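Local atomic coordinates of 11S globulin (Wrightia tinctoria, PDB entry 5WXU), a protein that probably serves as a seed storage protein and binds the plant hormone auxin (indole-3-acetic acid). Residues B[58-70]-B[81-93]. Sequence-based numbering, arbitrary orientation.
Sequences IQHEAGYSEIWDP and DATRHVIENRGLF. With PO4 (phosphate ion), chain N.
Tyr-64 and Val-86 form a hydrogen-bonded pair in the antiparallel pairing of strands 63-67 and 81-87. Glu-66 and Arg-84 form the next such pair. Trp-68 N to Ala-82 O continues the backbone bonding at one end, and Glu-88 N to Ala-62 O does so at the other. At Gly-63 a side chain would clash with Val-86 O.

The charged contact lies on the face of Tyr-64 and Val-86. Arg-84 meets Glu-66 side-on. Arg-84 NE lies 2.8 Å and Arg-84 NH2 2.7 Å from the same oxygen, Glu-66 OE1. That oxygen sits in the guanidinium plane, but the carboxylate plane is turned 48° from it. The bend at chi3 (63°) of Arg-84 turns the NE and NH2 edge of its guanidinium to Glu-66 OE1. Arg-84 NH1 bonds outside the pair, to Tyr-357 OH and Gly-383 O of the second cupin domain. A leucine in place of Arg-84 would probably leave Glu-66 OE1 without either donor and lose the NH1 bonds to Tyr-357 and Gly-383.

Apolar contacts flank the ion pair. Val-86 CB lies over one face of the Tyr-64 ring in a CH-pi contact, 3.7 Å from its centroid. The six-membered ring of Trp-68 packs by CE3 on Ala-82 CB (3.8 Å) and by CZ3 on Arg-84 CB.

On the other sheet face, Ser-65 OG hydrogen-bonds to His-85 ND1 (2.7 Å) and to His-60 NE2 (3.0 Å). Phe-93 CZ and Thr-83 CG2 cover opposite faces of the His-85 ring. His-85 NE2 donates to a phosphate ion, probably from the crystallisation liquor, which is also held by His-168, Asn-98, Ser-96 and Arg-199.

The chemistry thus differs across this cupin sheet. One face carries an ion pair whose arginine also bonds to the second domain; the other carries a buried polar chain, in which Ser-65 probably helps fix the His-85 ring.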
loop_
_atom_site.group_PDB
_atom_site.type_symbol
_atom_site.label_atom_id
_atom_site.label_comp_id
_atom_site.label_asym_id
_atom_site.label_seq_id
_atom_site.Cartn_x
_atom_site.Cartn_y
_atom_site.Cartn_z
ATOM N N ILE B 58 27.230 29.522 17.370
ATOM C CA ILE B 58 28.480 29.197 16.705
ATOM C C ILE B 58 28.730 30.168 15.582
ATOM O O ILE B 58 27.915 30.284 14.612
ATOM C CB ILE B 58 28.454 27.796 16.133
ATOM C CG1 ILE B 58 28.166 26.781 17.254
ATOM C CG2 ILE B 58 29.752 27.485 15.408
ATOM C CD1 ILE B 58 27.755 25.449 16.700
ATOM N N GLN B 59 29.892 30.823 15.652
ATOM C CA GLN B 59 30.353 31.700 14.571
ATOM C C GLN B 59 31.057 31.055 13.386
ATOM O O GLN B 59 31.970 30.249 13.529
ATOM C CB GLN B 59 31.357 32.730 15.142
ATOM C CG GLN B 59 30.706 33.924 15.768
ATOM C CD GLN B 59 29.914 34.746 14.763
ATOM O OE1 GLN B 59 30.203 34.818 13.555
ATOM N NE2 GLN B 59 28.875 35.327 15.254
ATOM N N HIS B 60 30.702 31.460 12.200
ATOM C CA HIS B 60 31.484 31.084 11.052
ATOM C C HIS B 60 32.015 32.328 10.391
ATOM O O HIS B 60 31.597 33.442 10.729
ATOM C CB HIS B 60 30.593 30.249 10.047
ATOM C CG HIS B 60 29.710 29.237 10.731
ATOM N ND1 HIS B 60 30.201 28.073 11.281
ATOM C CD2 HIS B 60 28.366 29.220 10.959
ATOM C CE1 HIS B 60 29.215 27.413 11.867
ATOM N NE2 HIS B 60 28.098 28.090 11.707
ATOM N N GLU B 61 32.780 32.149 9.336
ATOM C CA GLU B 61 33.237 33.274 8.574
ATOM C C GLU B 61 32.093 34.066 7.979
ATOM O O GLU B 61 32.092 35.297 8.034
ATOM C CB GLU B 61 34.109 32.800 7.448
ATOM C CG GLU B 61 34.501 33.897 6.507
ATOM C CD GLU B 61 35.421 33.487 5.439
ATOM O OE1 GLU B 61 34.997 32.850 4.452
ATOM O OE2 GLU B 61 36.593 33.901 5.550
ATOM N N ALA B 62 31.092 33.347 7.437
ATOM C CA ALA B 62 30.048 33.916 6.647
ATOM C C ALA B 62 28.635 33.726 7.225
ATOM O O ALA B 62 27.640 33.751 6.484
ATOM C CB ALA B 62 30.130 33.410 5.239
ATOM N N GLY B 63 28.562 33.636 8.520
ATOM C CA GLY B 63 27.300 33.573 9.209
ATOM C C GLY B 63 27.490 32.964 10.556
ATOM O O GLY B 63 28.620 32.875 11.016
ATOM N N TYR B 64 26.397 32.524 11.163
ATOM C CA TYR B 64 26.390 31.897 12.439
ATOM C C TYR B 64 25.209 30.949 12.618
ATOM O O TYR B 64 24.233 31.019 11.858
ATOM C CB TYR B 64 26.353 32.896 13.587
ATOM C CG TYR B 64 25.209 33.876 13.579
ATOM C CD1 TYR B 64 25.316 35.114 12.957
ATOM C CD2 TYR B 64 24.035 33.571 14.272
ATOM C CE1 TYR B 64 24.226 36.017 12.963
ATOM C CE2 TYR B 64 22.995 34.450 14.316
ATOM C CZ TYR B 64 23.099 35.674 13.673
ATOM O OH TYR B 64 22.032 36.532 13.751
ATOM N N SER B 65 25.352 30.061 13.591
ATOM C CA SER B 65 24.306 29.083 13.915
ATOM C C SER B 65 23.899 29.157 15.333
ATOM O O SER B 65 24.723 28.978 16.201
ATOM C CB SER B 65 24.815 27.670 13.589
ATOM O OG SER B 65 25.229 27.582 12.223
ATOM N N GLU B 66 22.607 29.299 15.613
ATOM C CA GLU B 66 22.099 29.364 16.978
ATOM C C GLU B 66 21.361 28.102 17.258
ATOM O O GLU B 66 20.495 27.702 16.427
ATOM C CB GLU B 66 21.153 30.552 17.161
ATOM C CG GLU B 66 21.771 31.881 16.744
ATOM C CD GLU B 66 20.812 33.038 17.103
ATOM O OE1 GLU B 66 19.897 33.339 16.340
ATOM O OE2 GLU B 66 20.974 33.634 18.162
ATOM N N ILE B 67 21.693 27.473 18.376
ATOM C CA ILE B 67 21.168 26.172 18.764
ATOM C C ILE B 67 20.322 26.266 19.998
ATOM O O ILE B 67 20.759 26.835 21.022
ATOM C CB ILE B 67 22.309 25.180 18.959
ATOM C CG1 ILE B 67 23.128 25.108 17.694
ATOM C CG2 ILE B 67 21.768 23.824 19.410
ATOM C CD1 ILE B 67 24.415 24.349 17.922
ATOM N N TRP B 68 19.097 25.695 19.954
ATOM C CA TRP B 68 18.262 25.594 21.165
ATOM C C TRP B 68 18.809 24.462 21.968
ATOM O O TRP B 68 19.357 23.462 21.418
ATOM C CB TRP B 68 16.778 25.348 20.843
ATOM C CG TRP B 68 15.971 26.592 20.477
ATOM C CD1 TRP B 68 15.143 27.181 21.305
ATOM C CD2 TRP B 68 15.978 27.392 19.258
ATOM N NE1 TRP B 68 14.597 28.282 20.736
ATOM C CE2 TRP B 68 15.076 28.442 19.468
ATOM C CE3 TRP B 68 16.625 27.298 17.996
ATOM C CZ2 TRP B 68 14.807 29.415 18.513
ATOM C CZ3 TRP B 68 16.327 28.250 17.031
ATOM C CH2 TRP B 68 15.419 29.298 17.289
ATOM N N ASP B 69 18.696 24.586 23.290
ATOM C CA ASP B 69 19.279 23.582 24.181
ATOM C C ASP B 69 18.595 22.209 23.940
ATOM O O ASP B 69 17.448 22.034 24.288
ATOM C CB ASP B 69 19.043 23.977 25.630
ATOM C CG ASP B 69 19.785 23.121 26.615
ATOM O OD1 ASP B 69 20.232 21.970 26.307
ATOM O OD2 ASP B 69 19.864 23.572 27.755
ATOM N N PRO B 70 19.356 21.203 23.448
ATOM C CA PRO B 70 18.810 19.878 23.106
ATOM C C PRO B 70 18.417 19.070 24.300
ATOM O O PRO B 70 17.600 18.148 24.153
ATOM C CB PRO B 70 19.934 19.186 22.327
ATOM C CG PRO B 70 21.140 19.909 22.638
ATOM C CD PRO B 70 20.809 21.260 23.207
ATOM N N ASP B 81 15.595 18.523 17.558
ATOM C CA ASP B 81 16.569 19.634 17.678
ATOM C C ASP B 81 16.086 20.792 16.858
ATOM O O ASP B 81 15.418 20.622 15.814
ATOM C CB ASP B 81 17.966 19.227 17.269
ATOM C CG ASP B 81 18.706 18.582 18.431
ATOM O OD1 ASP B 81 18.450 18.948 19.613
ATOM O OD2 ASP B 81 19.493 17.680 18.193
ATOM N N ALA B 82 16.421 22.008 17.313
ATOM C CA ALA B 82 16.107 23.204 16.603
ATOM C C ALA B 82 17.357 24.097 16.478
ATOM O O ALA B 82 18.141 24.275 17.439
ATOM C CB ALA B 82 14.974 23.932 17.296
ATOM N N THR B 83 17.591 24.544 15.263
ATOM C CA THR B 83 18.713 25.412 14.907
ATOM C C THR B 83 18.280 26.555 14.038
ATOM O O THR B 83 17.449 26.402 13.144
ATOM C CB THR B 83 19.774 24.651 14.126
ATOM O OG1 THR B 83 20.055 23.424 14.785
ATOM C CG2 THR B 83 21.109 25.445 14.024
ATOM N N ARG B 84 18.877 27.736 14.273
ATOM C CA ARG B 84 18.628 28.927 13.407
ATOM C C ARG B 84 19.935 29.259 12.718
ATOM O O ARG B 84 20.893 29.739 13.381
ATOM C CB ARG B 84 18.054 30.119 14.182
ATOM C CG ARG B 84 17.775 31.327 13.339
ATOM C CD ARG B 84 16.831 32.306 14.035
ATOM N NE ARG B 84 17.390 32.857 15.261
ATOM C CZ ARG B 84 16.735 33.240 16.367
ATOM N NH1 ARG B 84 15.399 33.073 16.555
ATOM N NH2 ARG B 84 17.461 33.822 17.367
ATOM N N HIS B 85 20.002 29.020 11.414
ATOM C CA HIS B 85 21.214 29.412 10.702
ATOM C C HIS B 85 21.016 30.763 10.071
ATOM O O HIS B 85 19.974 31.046 9.535
ATOM C CB HIS B 85 21.589 28.410 9.620
ATOM C CG HIS B 85 21.934 27.055 10.108
ATOM N ND1 HIS B 85 23.088 26.750 10.827
ATOM C CD2 HIS B 85 21.266 25.865 9.954
ATOM C CE1 HIS B 85 23.115 25.446 11.074
ATOM N NE2 HIS B 85 22.015 24.887 10.559
ATOM N N VAL B 86 22.072 31.609 10.114
ATOM C CA VAL B 86 21.977 32.924 9.583
ATOM C C VAL B 86 23.156 33.026 8.650
ATOM O O VAL B 86 24.285 32.892 9.104
ATOM C CB VAL B 86 21.973 33.994 10.687
ATOM C CG1 VAL B 86 22.042 35.378 10.041
ATOM C CG2 VAL B 86 20.707 33.864 11.532
ATOM N N ILE B 87 22.904 33.121 7.351
ATOM C CA ILE B 87 23.935 33.041 6.343
ATOM C C ILE B 87 24.064 34.436 5.737
ATOM O O ILE B 87 23.156 34.896 5.106
ATOM C CB ILE B 87 23.591 32.020 5.240
ATOM C CG1 ILE B 87 23.357 30.585 5.838
ATOM C CG2 ILE B 87 24.657 31.904 4.174
ATOM C CD1 ILE B 87 22.653 29.646 4.879
ATOM N N GLU B 88 25.239 35.029 5.845
ATOM C CA GLU B 88 25.504 36.327 5.209
ATOM C C GLU B 88 25.398 36.338 3.735
ATOM O O GLU B 88 25.476 35.316 3.069
ATOM C CB GLU B 88 26.908 36.818 5.589
ATOM C CG GLU B 88 27.000 37.158 7.054
ATOM C CD GLU B 88 28.441 37.455 7.516
ATOM O OE1 GLU B 88 29.315 37.826 6.672
ATOM O OE2 GLU B 88 28.715 37.292 8.739
ATOM N N ASN B 89 25.328 37.534 3.162
ATOM C CA ASN B 89 25.465 37.698 1.714
ATOM C C ASN B 89 26.723 37.004 1.165
ATOM O O ASN B 89 27.728 37.062 1.766
ATOM C CB ASN B 89 25.524 39.212 1.361
ATOM C CG ASN B 89 25.997 39.470 -0.072
ATOM O OD1 ASN B 89 27.180 39.852 -0.290
ATOM N ND2 ASN B 89 25.132 39.214 -1.057
ATOM N N ARG B 90 26.578 36.322 0.036
ATOM C CA ARG B 90 27.572 35.503 -0.612
ATOM C C ARG B 90 28.152 34.387 0.280
ATOM O O ARG B 90 29.192 33.832 -0.039
ATOM C CB ARG B 90 28.621 36.390 -1.240
ATOM C CG ARG B 90 28.068 37.189 -2.415
ATOM C CD ARG B 90 29.111 38.042 -3.123
ATOM N NE ARG B 90 28.479 38.693 -4.272
ATOM C CZ ARG B 90 29.112 39.394 -5.210
ATOM N NH1 ARG B 90 30.439 39.571 -5.162
ATOM N NH2 ARG B 90 28.402 39.920 -6.210
ATOM N N GLY B 91 27.418 34.016 1.346
ATOM C CA GLY B 91 27.778 32.916 2.213
ATOM C C GLY B 91 27.317 31.546 1.674
ATOM O O GLY B 91 26.138 31.388 1.233
ATOM N N LEU B 92 28.252 30.586 1.751
ATOM C CA LEU B 92 28.056 29.181 1.354
ATOM C C LEU B 92 28.088 28.288 2.591
ATOM O O LEU B 92 29.101 28.236 3.316
ATOM C CB LEU B 92 29.100 28.798 0.300
ATOM C CG LEU B 92 29.262 27.335 -0.081
ATOM C CD1 LEU B 92 27.907 26.858 -0.651
ATOM C CD2 LEU B 92 30.374 27.168 -1.112
ATOM N N PHE B 93 26.950 27.611 2.901
ATOM C CA PHE B 93 26.851 26.714 3.999
ATOM C C PHE B 93 27.350 25.346 3.481
ATOM O O PHE B 93 26.802 24.802 2.521
ATOM C CB PHE B 93 25.368 26.653 4.478
ATOM C CG PHE B 93 25.107 25.868 5.743
ATOM C CD1 PHE B 93 26.059 25.626 6.706
ATOM C CD2 PHE B 93 23.807 25.443 6.020
ATOM C CE1 PHE B 93 25.760 24.994 7.894
ATOM C CE2 PHE B 93 23.497 24.764 7.217
ATOM C CZ PHE B 93 24.493 24.517 8.144
HETATM P P PO4 N . 22.489 20.923 9.225
HETATM O O1 PO4 N . 23.759 19.931 9.192
HETATM O O2 PO4 N . 21.880 21.474 7.946
HETATM O O3 PO4 N . 21.270 20.079 9.618
HETATM O O4 PO4 N . 22.454 21.937 10.369
HETATM O O HOH W 1 18.481 21.677 19.516
#